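Local coordinates for IMC sub-compartment protein ISP3 (Toxoplasma gondii, PDB 4CHJ) that belongs to the inner membrane complex sub-compartment proteins, which are critical for replication of the parasite, and adopts a pleckstrin homology fold, at residues D36-R41 and A134-S139; N40-G45 and F126-I131. All blocks are in the same frame, centred on the assembly; numbering follows the deposited sequence.

Interaction 1. Residues D36-R41 and A134-S139; sequences DNWMNR and AQCFVS
Trp38 and Cys136 mark the closest approach of the two backbones, their CA atoms 6.7 Å apart where helix 32-44 meets helix 131-149. The pleckstrin homology fold closes its bent antiparallel sheet with a C-terminal helix, here 131-149, and in this protein a second helix, placed just before the first strand of the seven-stranded sheet, packs against that C-terminal helix. Between these two segments the contact shows how one large side chain can supply one whole side of a helix-helix contact. The indole of Trp38 does most of the work. It swings across toward the other helix because its chi1 of -172° sets CG opposite the backbone N, and one face is thereby turned to Cys136. Cys136 sits over the pyrrole half of that face: its CB lies 3.5 Å from the centroid of the five-membered ring and 22° off the normal, a true CH-pi contact. The pair is tight, Trp38 CG lying just 3.3 Å from Cys136 CB. The thiol adds a more oblique sulfur-aromatic contact, since Cys136 SG lies 4.6 Å from the same centroid, and SG also lies 3.6 Å from Trp38 CB. Farther along the indole the backbone takes over as cover, Phe137 N standing above the same face near the rim. The six-membered ring of Trp38 and the Phe137 ring meet rim to rim, neither above the other, with planes inclined at 54°. No hydrogen bond crosses between the segments; the join is apolar and buried, and Tyr42 also meets the Trp38 ring. Phe137 in turn reaches into the sheet, where Val113 and Phe126 pack on it. At the far corner of the indole, Trp38 CZ2 touches both Phe137 CD1 and Phe137 CB at 3.5 Å.

Interaction 2. Residues N40-G45 and F126-I131; sequences NRYEAG and FSFKDI
The hydroxyl of Tyr42 donates a hydrogen bond to the carbonyl oxygen of Thr47, near the start of strand 46-51, and the same oxygen packs against the rim of Phe128, Tyr42 OH lying 3.7 Å from Phe128 CD2. The phenylalanine meets this oxygen near the plane of its own ring. The two rings form an offset edge-to-face pair, the edge of Phe128 turned toward the face of Tyr42, with centroids 5.9 Å apart and planes at 83°. The carbon contact is looser, Tyr42 CZ to Phe128 CE2 at 4.1 Å. In the pleckstrin homology fold the last strand of the barrel runs into the C-terminal helix, and Phe128 lies where strand 123-127 gives way to helix 131-149. Its side chain has CG anti to the carbonyl carbon (chi1 -71°), which sends the ring inward to Tyr42 as the chain turns toward Asp130, the N-cap of that helix, whose OD1 accepts a hydrogen bond from Asp133 N. Nearby, Arg41 forms salt bridges with Asp46 through NH1 and with Asp133 through NH2, so one guanidinium links the start of the first strand of the large sheet to the opening turn of the last helix. Asp130 adds a more distant negative charge, with OD2 5.7 Å from Arg41 NH2. Helix 32-44 itself stops at Gly45, whose positive phi of 105° turns the chain toward strand 46-51.

In the fold
Both interactions start from helix 32-44, and their centres lie about 6 Å apart, so they work as one buried aromatic cluster. Trp38, one turn before Tyr42, faces the C-terminal helix, whereas Tyr42 faces the connection that leads into it. The partners on the far side also touch: Phe137 CG of interaction 1 packs 3.3 Å from Phe128 CZ of interaction 2, and Phe137 CZ lies 3.4 Å from Phe126 CD2. Trp38 NE1 lies more loosely, 4.2 Å from Phe128 CE2, so the two contacts adjoin on this side as well. Helix 32-44 thereby packs against both the C-terminal helix and the residues that lead into it.

Interaction 1. Residues D36-R41 and A134-S139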
# COMPACT_ATOMS: atom_id res chain seq x y z
N ASP A 36 9.18 -11.92 1.21
CA ASP A 36 9.77 -12.40 -0.04
C ASP A 36 8.72 -13.02 -0.95
O ASP A 36 8.73 -12.83 -2.18
CB ASP A 36 10.86 -13.44 0.25
CG ASP A 36 12.13 -12.84 0.78
OD1 ASP A 36 12.31 -11.61 0.70
OD2 ASP A 36 12.97 -13.62 1.29
N ASN A 37 7.83 -13.81 -0.34
CA ASN A 37 6.64 -14.33 -1.04
C ASN A 37 5.71 -13.19 -1.55
O ASN A 37 5.41 -13.10 -2.74
CB ASN A 37 5.85 -15.26 -0.12
CG ASN A 37 4.62 -15.83 -0.81
OD1 ASN A 37 4.73 -16.51 -1.83
ND2 ASN A 37 3.44 -15.54 -0.26
N TRP A 38 5.25 -12.34 -0.64
CA TRP A 38 4.54 -11.15 -1.03
C TRP A 38 5.22 -10.50 -2.25
O TRP A 38 4.61 -10.34 -3.32
CB TRP A 38 4.44 -10.18 0.16
CG TRP A 38 3.56 -9.03 -0.13
CD1 TRP A 38 2.20 -8.99 -0.04
CD2 TRP A 38 3.96 -7.78 -0.65
NE1 TRP A 38 1.73 -7.79 -0.46
CE2 TRP A 38 2.80 -7.02 -0.85
CE3 TRP A 38 5.20 -7.22 -0.96
CZ2 TRP A 38 2.83 -5.71 -1.33
CZ3 TRP A 38 5.24 -5.93 -1.44
CH2 TRP A 38 4.06 -5.19 -1.63
N MET A 39 6.51 -10.21 -2.13
CA MET A 39 7.21 -9.46 -3.16
C MET A 39 7.19 -10.17 -4.51
O MET A 39 7.05 -9.53 -5.55
CB MET A 39 8.65 -9.19 -2.74
CG MET A 39 9.38 -8.22 -3.65
SD MET A 39 8.78 -6.53 -3.48
CE MET A 39 9.50 -5.79 -4.94
N ASN A 40 7.33 -11.48 -4.50
CA ASN A 40 7.33 -12.27 -5.73
C ASN A 40 6.01 -12.26 -6.43
O ASN A 40 5.94 -12.04 -7.63
CB ASN A 40 7.72 -13.73 -5.44
CG ASN A 40 9.22 -13.93 -5.42
OD1 ASN A 40 9.95 -13.41 -6.29
ND2 ASN A 40 9.71 -14.64 -4.41
N ARG A 41 4.95 -12.53 -5.67
CA ARG A 41 3.58 -12.42 -6.17
C ARG A 41 3.23 -11.10 -6.86
O ARG A 41 2.66 -11.10 -7.97
CB ARG A 41 2.60 -12.66 -5.05
CG ARG A 41 2.48 -14.12 -4.74
CD ARG A 41 1.28 -14.41 -3.90
NE ARG A 41 1.53 -14.07 -2.51
CZ ARG A 41 0.79 -13.23 -1.79
NH1 ARG A 41 -0.26 -12.61 -2.34
NH2 ARG A 41 1.08 -13.03 -0.52
N ALA A 134 -0.83 -7.09 4.00
CA ALA A 134 -0.99 -5.66 4.24
C ALA A 134 0.27 -5.15 4.90
O ALA A 134 0.82 -4.13 4.52
CB ALA A 134 -2.19 -5.40 5.12
N GLN A 135 0.76 -5.92 5.85
CA GLN A 135 1.95 -5.55 6.59
C GLN A 135 3.21 -5.62 5.73
O GLN A 135 4.13 -4.82 5.92
CB GLN A 135 2.08 -6.41 7.84
CG GLN A 135 0.88 -6.28 8.75
CD GLN A 135 1.11 -6.82 10.14
OE1 GLN A 135 1.96 -7.69 10.36
NE2 GLN A 135 0.33 -6.34 11.10
N CYS A 136 3.21 -6.48 4.72
CA CYS A 136 4.27 -6.47 3.70
C CYS A 136 4.24 -5.24 2.83
O CYS A 136 5.29 -4.71 2.44
CB CYS A 136 4.17 -7.71 2.81
SG CYS A 136 4.59 -9.24 3.67
N PHE A 137 3.04 -4.82 2.43
CA PHE A 137 2.93 -3.66 1.57
C PHE A 137 3.40 -2.45 2.37
O PHE A 137 4.19 -1.63 1.89
CB PHE A 137 1.51 -3.51 1.10
CG PHE A 137 1.29 -2.37 0.18
CD1 PHE A 137 1.88 -2.33 -1.05
CD2 PHE A 137 0.46 -1.31 0.56
CE1 PHE A 137 1.68 -1.26 -1.89
CE2 PHE A 137 0.25 -0.25 -0.29
CZ PHE A 137 0.85 -0.23 -1.52
N VAL A 138 3.06 -2.44 3.65
CA VAL A 138 3.55 -1.40 4.55
C VAL A 138 5.11 -1.33 4.57
O VAL A 138 5.71 -0.25 4.46
CB VAL A 138 2.97 -1.56 5.99
CG1 VAL A 138 3.63 -0.59 6.96
CG2 VAL A 138 1.47 -1.30 6.00
N SER A 139 5.76 -2.49 4.64
CA SER A 139 7.22 -2.54 4.70
C SER A 139 7.82 -2.17 3.37
O SER A 139 8.83 -1.48 3.31
CB SER A 139 7.69 -3.93 5.10
OG SER A 139 7.47 -4.11 6.49

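Interaction 2. Residues N40-G45 and F126-I131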
# COMPACT_ATOMS: atom_id res chain seq x y z
N ASN A 40 7.33 -11.48 -4.50
CA ASN A 40 7.33 -12.27 -5.73
C ASN A 40 6.01 -12.26 -6.43
O ASN A 40 5.94 -12.04 -7.63
CB ASN A 40 7.72 -13.73 -5.44
CG ASN A 40 9.22 -13.93 -5.42
OD1 ASN A 40 9.95 -13.41 -6.29
ND2 ASN A 40 9.71 -14.64 -4.41
N ARG A 41 4.95 -12.53 -5.67
CA ARG A 41 3.58 -12.42 -6.17
C ARG A 41 3.23 -11.10 -6.86
O ARG A 41 2.66 -11.10 -7.97
CB ARG A 41 2.60 -12.66 -5.05
CG ARG A 41 2.48 -14.12 -4.74
CD ARG A 41 1.28 -14.41 -3.90
NE ARG A 41 1.53 -14.07 -2.51
CZ ARG A 41 0.79 -13.23 -1.79
NH1 ARG A 41 -0.26 -12.61 -2.34
NH2 ARG A 41 1.08 -13.03 -0.52
N TYR A 42 3.55 -9.99 -6.22
CA TYR A 42 3.10 -8.68 -6.72
C TYR A 42 4.03 -8.12 -7.80
O TYR A 42 3.60 -7.34 -8.65
CB TYR A 42 2.89 -7.69 -5.56
CG TYR A 42 1.57 -7.96 -4.87
CD1 TYR A 42 0.36 -7.55 -5.45
CD2 TYR A 42 1.50 -8.75 -3.72
CE1 TYR A 42 -0.86 -7.86 -4.86
CE2 TYR A 42 0.28 -9.06 -3.12
CZ TYR A 42 -0.90 -8.61 -3.70
OH TYR A 42 -2.10 -8.91 -3.12
N GLU A 43 5.28 -8.56 -7.80
CA GLU A 43 6.16 -8.34 -8.95
C GLU A 43 5.61 -9.07 -10.17
O GLU A 43 5.67 -8.55 -11.30
CB GLU A 43 7.59 -8.82 -8.64
CG GLU A 43 8.42 -7.81 -7.86
CD GLU A 43 9.82 -8.30 -7.52
OE1 GLU A 43 10.03 -9.53 -7.41
OE2 GLU A 43 10.72 -7.44 -7.33
N ALA A 44 5.03 -10.25 -9.94
CA ALA A 44 4.31 -10.97 -10.98
C ALA A 44 2.99 -10.28 -11.34
O ALA A 44 2.51 -10.38 -12.46
CB ALA A 44 4.04 -12.41 -10.54
N GLY A 45 2.41 -9.59 -10.37
CA GLY A 45 1.07 -9.07 -10.53
C GLY A 45 0.11 -9.90 -9.74
O GLY A 45 -0.03 -11.10 -9.96
N PHE A 126 -5.32 0.90 -0.18
CA PHE A 126 -5.37 -0.48 -0.68
C PHE A 126 -5.80 -1.42 0.45
O PHE A 126 -5.36 -1.26 1.58
CB PHE A 126 -3.98 -0.92 -1.17
CG PHE A 126 -3.52 -0.23 -2.43
CD1 PHE A 126 -4.37 0.62 -3.15
CD2 PHE A 126 -2.25 -0.45 -2.92
CE1 PHE A 126 -3.95 1.22 -4.31
CE2 PHE A 126 -1.83 0.14 -4.10
CZ PHE A 126 -2.68 0.98 -4.80
N SER A 127 -6.65 -2.38 0.13
CA SER A 127 -7.03 -3.43 1.03
C SER A 127 -6.51 -4.77 0.50
O SER A 127 -6.68 -5.11 -0.69
CB SER A 127 -8.55 -3.49 1.15
OG SER A 127 -8.93 -4.49 2.08
N PHE A 128 -5.81 -5.51 1.36
CA PHE A 128 -5.13 -6.74 0.93
C PHE A 128 -5.84 -7.94 1.48
O PHE A 128 -6.68 -7.81 2.39
CB PHE A 128 -3.66 -6.75 1.37
CG PHE A 128 -2.81 -5.78 0.60
CD1 PHE A 128 -2.72 -4.45 1.01
CD2 PHE A 128 -2.23 -6.16 -0.61
CE1 PHE A 128 -2.02 -3.55 0.26
CE2 PHE A 128 -1.52 -5.25 -1.35
CZ PHE A 128 -1.43 -3.94 -0.93
N LYS A 129 -5.50 -9.11 0.93
CA LYS A 129 -6.34 -10.29 1.11
C LYS A 129 -6.22 -10.81 2.55
O LYS A 129 -7.14 -11.43 3.07
CB LYS A 129 -5.98 -11.36 0.07
CG LYS A 129 -6.86 -12.60 0.14
CD LYS A 129 -6.53 -13.64 -0.92
CE LYS A 129 -7.42 -14.87 -0.80
NZ LYS A 129 -7.09 -15.90 -1.84
N ASP A 130 -5.11 -10.48 3.21
CA ASP A 130 -4.91 -10.78 4.63
C ASP A 130 -3.94 -9.79 5.29
O ASP A 130 -3.34 -8.95 4.61
CB ASP A 130 -4.38 -12.22 4.79
CG ASP A 130 -3.01 -12.41 4.13
OD1 ASP A 130 -2.24 -11.45 4.06
OD2 ASP A 130 -2.72 -13.53 3.69
N ILE A 131 -3.74 -9.93 6.59
CA ILE A 131 -3.02 -8.95 7.40
C ILE A 131 -1.56 -8.93 7.02
O ILE A 131 -0.93 -7.88 6.94
CB ILE A 131 -3.12 -9.29 8.90
CG1 ILE A 131 -4.59 -9.37 9.31
CG2 ILE A 131 -2.40 -8.23 9.72
CD1 ILE A 131 -4.84 -9.37 10.81